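Sulfate adenylyltransferase (Allochromatium vinosum, PDB 4DNX) catalyses the transfer of the adenylyl group of ATP to sulfate, giving adenosine 5'-phosphosulfate and diphosphate, as a dissimilatory ATP sulfurylase. Local coordinates at residues E366-G371 with Q385-Y390; D355-S360 with P376-P381. All coordinates share one frame; numbering follows the deposited sequence.

Contact 1: E366-G371 with Q385-Y390; sequences EMLGQG and QILMDY
L368 and M388 meet with their CG atoms set the same way, each opposite its own carbonyl carbon (chi1 -61° and -75°). L387 takes this form too. M388 then runs extended (chi2 -174°), which carries SD out to G371. The two leucines join through their methyl groups: L368 CD1 lies 3.6 Å from L387 CD1 and also touches L387 CB. The second branch of L368 serves the methionine. Its CD2 is 4.0 Å from M388 CG, and these two side chains run roughly perpendicular to each other. M388 CG also packs on the backbone, 3.5 Å from L368 O. Further out, M388 SD lies 3.5 Å from G371 C, against the turn that ends helix 361-369. An alanine in place of M388 would probably open a gap beside L368 CD2 and leave the G371 turn without its sulfur neighbour.

One water links the two backbones. It donates to L368 O and to M388 O, each at 3.0 Å. L368 O therefore has two polar partners, because G371 N also donates to it within the helix end. The leucine cluster continues beyond the pair: H205 touches both L368 and L387, P374 and A384 pack on L368, and V242 of helix 240-254 packs on L387. On the outer side of helix 381-393, Q385 NE2 bonds D389 OD1 at 3.0 Å, approaching from above the carboxylate plane, and R392 forms a salt bridge with the same oxygen.

G371 has positive phi, and the last turn closes as a Schellman motif. The contact thus packs a Schellman-capped helix end against helix 381-393 near the C-terminus of the ATP sulfurylase chain.

Contact 2: D355-S360 with P376-P381; sequences DFIQLS and PEFSRP
F378 and L359 form the tight part of this contact. L359 CB sits over the centre of the F378 ring in a CH-pi contact, 3.7 Å from the centroid and only 4° off the ring normal. L359 CG lies anti to the backbone N (chi1 -165°), and the side chain reaches along the same ring, with CD2 3.8 Å from F378 CD2. The opposite face is partly covered by E377 CB, offset toward the rim. The ring is thus held between L359 and its own chain neighbour.

I357 meets the far end of the ring. Its CG2 is 3.6 Å from F378 CZ, and the two side chains cross at about a right angle. The carbonyl of I357 comes to the ring edge, near the ring plane, with I357 O 3.5 Å from F378 CZ. The positive rim of the ring would probably suit this oxygen.

The contact is looser at Q358, which is exposed and whose CB points away from the 376-381 loop. Its backbone gives the ring just an oblique contact. The backbones stay well apart: the CA atoms of L359 and F378 are 7.2 Å from each other, and those of I357 and E377 8.8 Å.

The loop is held by hydrogen bonds from the F378 backbone to R206 and from S379 OG to H205 ND1. I357 is backbone hydrogen-bonded to Y335 of the neighbouring strand 333-336. At the surface, a phenylalanine from the loop before helix 381-393 packs on the edge strand 356-357 of a small three-stranded antiparallel sheet and on the residues that follow it.

The two contacts lie on the same side of the chain's centre, with their own centres about 16 Å apart. Along the chain their segments alternate: 355-360, 366-371, 376-381, 385-390. Contact 1 joins helices 361-369 and 381-393, while contact 2 joins the region of strand 356-357 to the loop between those helices. They meet directly where M367 SD packs on L359 CD2, 4.2 Å away. The consecutive elements 356-357, 361-369 and 381-393, all in the ATP-sulfurylase part of the chain, thus touch one another. H205 borders both contacts. It belongs to an HxxH sequence that, as in other ATP sulfurylases, probably forms part of the nucleotide-binding region, so both contacts pack beside that signature.

Contact 1: E366-G371 with Q385-Y390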
loop_
_atom_site.group_PDB
_atom_site.type_symbol
_atom_site.label_atom_id
_atom_site.label_comp_id
_atom_site.label_asym_id
_atom_site.label_seq_id
_atom_site.Cartn_x
_atom_site.Cartn_y
_atom_site.Cartn_z
ATOM N N GLU A 366 -16.310 27.890 0.983
ATOM C CA GLU A 366 -16.552 29.077 1.807
ATOM C C GLU A 366 -17.530 28.761 2.956
ATOM O O GLU A 366 -17.276 29.129 4.110
ATOM C CB GLU A 366 -17.100 30.254 0.975
ATOM C CG GLU A 366 -16.029 30.826 -0.024
ATOM C CD GLU A 366 -16.611 31.864 -0.981
ATOM O OE1 GLU A 366 -15.837 32.403 -1.820
ATOM O OE2 GLU A 366 -17.821 32.169 -0.894
ATOM N N MET A 367 -18.639 28.102 2.624
ATOM C CA MET A 367 -19.663 27.769 3.629
ATOM C C MET A 367 -19.089 26.885 4.755
ATOM O O MET A 367 -19.315 27.184 5.963
ATOM C CB MET A 367 -20.865 27.093 2.960
ATOM C CG MET A 367 -21.761 28.080 2.218
ATOM S SD MET A 367 -23.128 27.165 1.425
ATOM C CE MET A 367 -24.216 28.445 0.862
ATOM N N LEU A 368 -18.377 25.833 4.345
ATOM C CA LEU A 368 -17.727 24.905 5.273
ATOM C C LEU A 368 -16.764 25.633 6.223
ATOM O O LEU A 368 -16.799 25.421 7.440
ATOM C CB LEU A 368 -17.019 23.760 4.547
ATOM C CG LEU A 368 -17.924 22.871 3.690
ATOM C CD1 LEU A 368 -17.103 21.988 2.811
ATOM C CD2 LEU A 368 -18.855 22.044 4.578
ATOM N N GLY A 369 -15.952 26.535 5.667
ATOM C CA GLY A 369 -15.066 27.363 6.499
ATOM C C GLY A 369 -15.779 28.301 7.457
ATOM O O GLY A 369 -15.192 28.775 8.439
ATOM N N GLN A 370 -17.059 28.594 7.202
ATOM C CA GLN A 370 -17.825 29.470 8.078
ATOM C C GLN A 370 -18.641 28.650 9.089
ATOM O O GLN A 370 -19.383 29.209 9.903
ATOM C CB GLN A 370 -18.736 30.437 7.282
ATOM C CG GLN A 370 -17.952 31.365 6.296
ATOM C CD GLN A 370 -18.754 31.743 5.046
ATOM O OE1 GLN A 370 -19.961 31.480 4.964
ATOM N NE2 GLN A 370 -18.083 32.343 4.063
ATOM N N GLY A 371 -18.484 27.324 9.008
ATOM C CA GLY A 371 -19.252 26.421 9.870
ATOM C C GLY A 371 -20.729 26.303 9.495
ATOM O O GLY A 371 -21.575 26.045 10.351
ATOM N N GLN A 385 -19.569 17.613 7.866
ATOM C CA GLN A 385 -19.136 17.669 9.267
ATOM C C GLN A 385 -17.608 17.498 9.401
ATOM O O GLN A 385 -16.962 18.221 10.192
ATOM C CB GLN A 385 -19.840 16.647 10.152
ATOM C CG GLN A 385 -19.700 16.952 11.612
ATOM C CD GLN A 385 -20.373 18.291 11.960
ATOM O OE1 GLN A 385 -21.549 18.511 11.634
ATOM N NE2 GLN A 385 -19.611 19.203 12.555
ATOM N N ILE A 386 -17.062 16.562 8.643
ATOM C CA ILE A 386 -15.610 16.284 8.658
ATOM C C ILE A 386 -14.826 17.566 8.303
ATOM O O ILE A 386 -13.889 17.968 9.023
ATOM C CB ILE A 386 -15.256 15.131 7.743
ATOM C CG1 ILE A 386 -15.658 13.811 8.413
ATOM C CG2 ILE A 386 -13.723 15.127 7.340
ATOM C CD1 ILE A 386 -15.598 12.637 7.459
ATOM N N LEU A 387 -15.265 18.222 7.233
ATOM C CA LEU A 387 -14.631 19.482 6.797
ATOM C C LEU A 387 -14.860 20.637 7.798
ATOM O O LEU A 387 -13.930 21.404 8.104
ATOM C CB LEU A 387 -15.081 19.843 5.378
ATOM C CG LEU A 387 -14.518 18.804 4.375
ATOM C CD1 LEU A 387 -15.174 18.922 3.030
ATOM C CD2 LEU A 387 -12.978 18.968 4.266
ATOM N N MET A 388 -16.072 20.770 8.338
ATOM C CA MET A 388 -16.342 21.865 9.288
ATOM C C MET A 388 -15.515 21.704 10.545
ATOM O O MET A 388 -15.047 22.696 11.119
ATOM C CB MET A 388 -17.823 21.951 9.645
ATOM C CG MET A 388 -18.579 22.562 8.504
ATOM S SD MET A 388 -20.288 22.876 8.845
ATOM C CE MET A 388 -20.859 21.172 8.884
ATOM N N ASP A 389 -15.315 20.447 10.949
ATOM C CA ASP A 389 -14.558 20.154 12.164
ATOM C C ASP A 389 -13.110 20.534 11.933
ATOM O O ASP A 389 -12.498 21.149 12.828
ATOM C CB ASP A 389 -14.673 18.676 12.568
ATOM C CG ASP A 389 -15.996 18.355 13.272
ATOM O OD1 ASP A 389 -16.818 19.259 13.506
ATOM O OD2 ASP A 389 -16.232 17.161 13.549
ATOM N N TYR A 390 -12.608 20.228 10.731
ATOM C CA TYR A 390 -11.266 20.601 10.323
ATOM C C TYR A 390 -11.106 22.132 10.354
ATOM O O TYR A 390 -10.197 22.637 11.016
ATOM C CB TYR A 390 -10.905 20.050 8.952
ATOM C CG TYR A 390 -9.731 20.765 8.350
ATOM C CD1 TYR A 390 -8.465 20.637 8.924
ATOM C CD2 TYR A 390 -9.896 21.615 7.253
ATOM C CE1 TYR A 390 -7.362 21.315 8.397
ATOM C CE2 TYR A 390 -8.802 22.302 6.708
ATOM C CZ TYR A 390 -7.543 22.138 7.289
ATOM O OH TYR A 390 -6.452 22.794 6.759
HETATM O O HOH W 1 -16.225 25.314 10.432
#

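Contact 2: D355-S360 with P376-P381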
loop_
_atom_site.group_PDB
_atom_site.type_symbol
_atom_site.label_atom_id
_atom_site.label_comp_id
_atom_site.label_asym_id
_atom_site.label_seq_id
_atom_site.Cartn_x
_atom_site.Cartn_y
_atom_site.Cartn_z
ATOM N N ASP A 355 -34.942 25.872 -13.721
ATOM C CA ASP A 355 -35.182 24.531 -13.190
ATOM C C ASP A 355 -33.957 23.993 -12.467
ATOM O O ASP A 355 -34.016 22.917 -11.861
ATOM C CB ASP A 355 -35.624 23.544 -14.274
ATOM C CG ASP A 355 -36.987 23.895 -14.890
ATOM O OD1 ASP A 355 -37.835 24.578 -14.256
ATOM O OD2 ASP A 355 -37.205 23.462 -16.041
ATOM N N PHE A 356 -32.839 24.718 -12.547
ATOM C CA PHE A 356 -31.588 24.272 -11.907
ATOM C C PHE A 356 -31.232 25.089 -10.683
ATOM O O PHE A 356 -31.528 26.260 -10.608
ATOM C CB PHE A 356 -30.383 24.324 -12.875
ATOM C CG PHE A 356 -30.505 23.410 -14.059
ATOM C CD1 PHE A 356 -30.452 22.022 -13.904
ATOM C CD2 PHE A 356 -30.672 23.941 -15.338
ATOM C CE1 PHE A 356 -30.577 21.173 -15.006
ATOM C CE2 PHE A 356 -30.799 23.105 -16.454
ATOM C CZ PHE A 356 -30.747 21.713 -16.282
ATOM N N ILE A 357 -30.564 24.458 -9.724
ATOM C CA ILE A 357 -29.926 25.209 -8.656
ATOM C C ILE A 357 -28.447 24.877 -8.792
ATOM O O ILE A 357 -28.054 23.715 -9.000
ATOM C CB ILE A 357 -30.429 24.808 -7.247
ATOM C CG1 ILE A 357 -31.949 24.937 -7.128
ATOM C CG2 ILE A 357 -29.777 25.672 -6.179
ATOM C CD1 ILE A 357 -32.484 24.153 -5.931
ATOM N N GLN A 358 -27.634 25.921 -8.693
ATOM C CA GLN A 358 -26.209 25.777 -8.859
ATOM C C GLN A 358 -25.469 26.329 -7.655
ATOM O O GLN A 358 -25.880 27.339 -7.071
ATOM C CB GLN A 358 -25.765 26.516 -10.113
ATOM C CG GLN A 358 -25.230 25.590 -11.210
ATOM C CD GLN A 358 -25.500 26.166 -12.583
ATOM O OE1 GLN A 358 -26.600 26.625 -12.871
ATOM N NE2 GLN A 358 -24.488 26.159 -13.431
ATOM N N LEU A 359 -24.385 25.654 -7.294
ATOM C CA LEU A 359 -23.536 26.102 -6.188
ATOM C C LEU A 359 -22.128 25.614 -6.459
ATOM O O LEU A 359 -21.876 24.425 -6.551
ATOM C CB LEU A 359 -24.024 25.561 -4.837
ATOM C CG LEU A 359 -23.468 26.211 -3.561
ATOM C CD1 LEU A 359 -23.872 27.691 -3.420
ATOM C CD2 LEU A 359 -23.937 25.388 -2.337
ATOM N N SER A 360 -21.200 26.542 -6.601
ATOM C CA SER A 360 -19.882 26.157 -7.023
ATOM C C SER A 360 -19.092 25.464 -5.910
ATOM O O SER A 360 -19.411 25.617 -4.716
ATOM C CB SER A 360 -19.131 27.384 -7.535
ATOM O OG SER A 360 -18.930 28.312 -6.485
ATOM N N PRO A 376 -28.301 19.974 1.422
ATOM C CA PRO A 376 -28.032 18.549 1.143
ATOM C C PRO A 376 -28.039 18.200 -0.349
ATOM O O PRO A 376 -27.570 17.125 -0.725
ATOM C CB PRO A 376 -29.139 17.802 1.901
ATOM C CG PRO A 376 -30.226 18.825 2.092
ATOM C CD PRO A 376 -29.536 20.161 2.214
ATOM N N GLU A 377 -28.523 19.121 -1.186
ATOM C CA GLU A 377 -28.415 18.986 -2.654
ATOM C C GLU A 377 -26.963 19.061 -3.154
ATOM O O GLU A 377 -26.659 18.605 -4.268
ATOM C CB GLU A 377 -29.223 20.076 -3.360
ATOM C CG GLU A 377 -30.723 20.028 -3.068
ATOM C CD GLU A 377 -31.043 20.244 -1.585
ATOM O OE1 GLU A 377 -31.594 19.312 -0.946
ATOM O OE2 GLU A 377 -30.704 21.328 -1.062
ATOM N N PHE A 378 -26.068 19.639 -2.339
ATOM C CA PHE A 378 -24.687 19.871 -2.774
ATOM C C PHE A 378 -23.610 19.225 -1.904
ATOM O O PHE A 378 -22.475 19.019 -2.377
ATOM C CB PHE A 378 -24.427 21.367 -2.896
ATOM C CG PHE A 378 -25.376 22.049 -3.857
ATOM C CD1 PHE A 378 -25.196 21.918 -5.244
ATOM C CD2 PHE A 378 -26.450 22.757 -3.382
ATOM C CE1 PHE A 378 -26.078 22.545 -6.132
ATOM C CE2 PHE A 378 -27.343 23.387 -4.261
ATOM C CZ PHE A 378 -27.147 23.271 -5.637
ATOM N N SER A 379 -23.951 18.920 -0.651
ATOM C CA SER A 379 -22.973 18.282 0.260
ATOM C C SER A 379 -23.659 17.275 1.188
ATOM O O SER A 379 -24.758 17.532 1.718
ATOM C CB SER A 379 -22.227 19.359 1.072
ATOM O OG SER A 379 -21.118 18.789 1.758
ATOM N N ARG A 380 -23.027 16.116 1.385
ATOM C CA ARG A 380 -23.575 15.137 2.351
ATOM C C ARG A 380 -23.285 15.615 3.764
ATOM O O ARG A 380 -22.146 16.073 4.026
ATOM C CB ARG A 380 -22.911 13.780 2.125
ATOM C CG ARG A 380 -23.046 13.260 0.684
ATOM C CD ARG A 380 -24.541 13.145 0.283
ATOM N NE ARG A 380 -24.694 12.361 -0.951
ATOM C CZ ARG A 380 -25.874 11.918 -1.391
ATOM N NH1 ARG A 380 -26.985 12.202 -0.713
ATOM N NH2 ARG A 380 -25.962 11.207 -2.517
ATOM N N PRO A 381 -24.245 15.492 4.681
ATOM C CA PRO A 381 -23.999 16.001 6.053
ATOM C C PRO A 381 -22.721 15.441 6.707
ATOM O O PRO A 381 -22.030 16.179 7.418
ATOM C CB PRO A 381 -25.246 15.562 6.840
ATOM C CG PRO A 381 -26.294 15.364 5.790
ATOM C CD PRO A 381 -25.611 14.908 4.571
#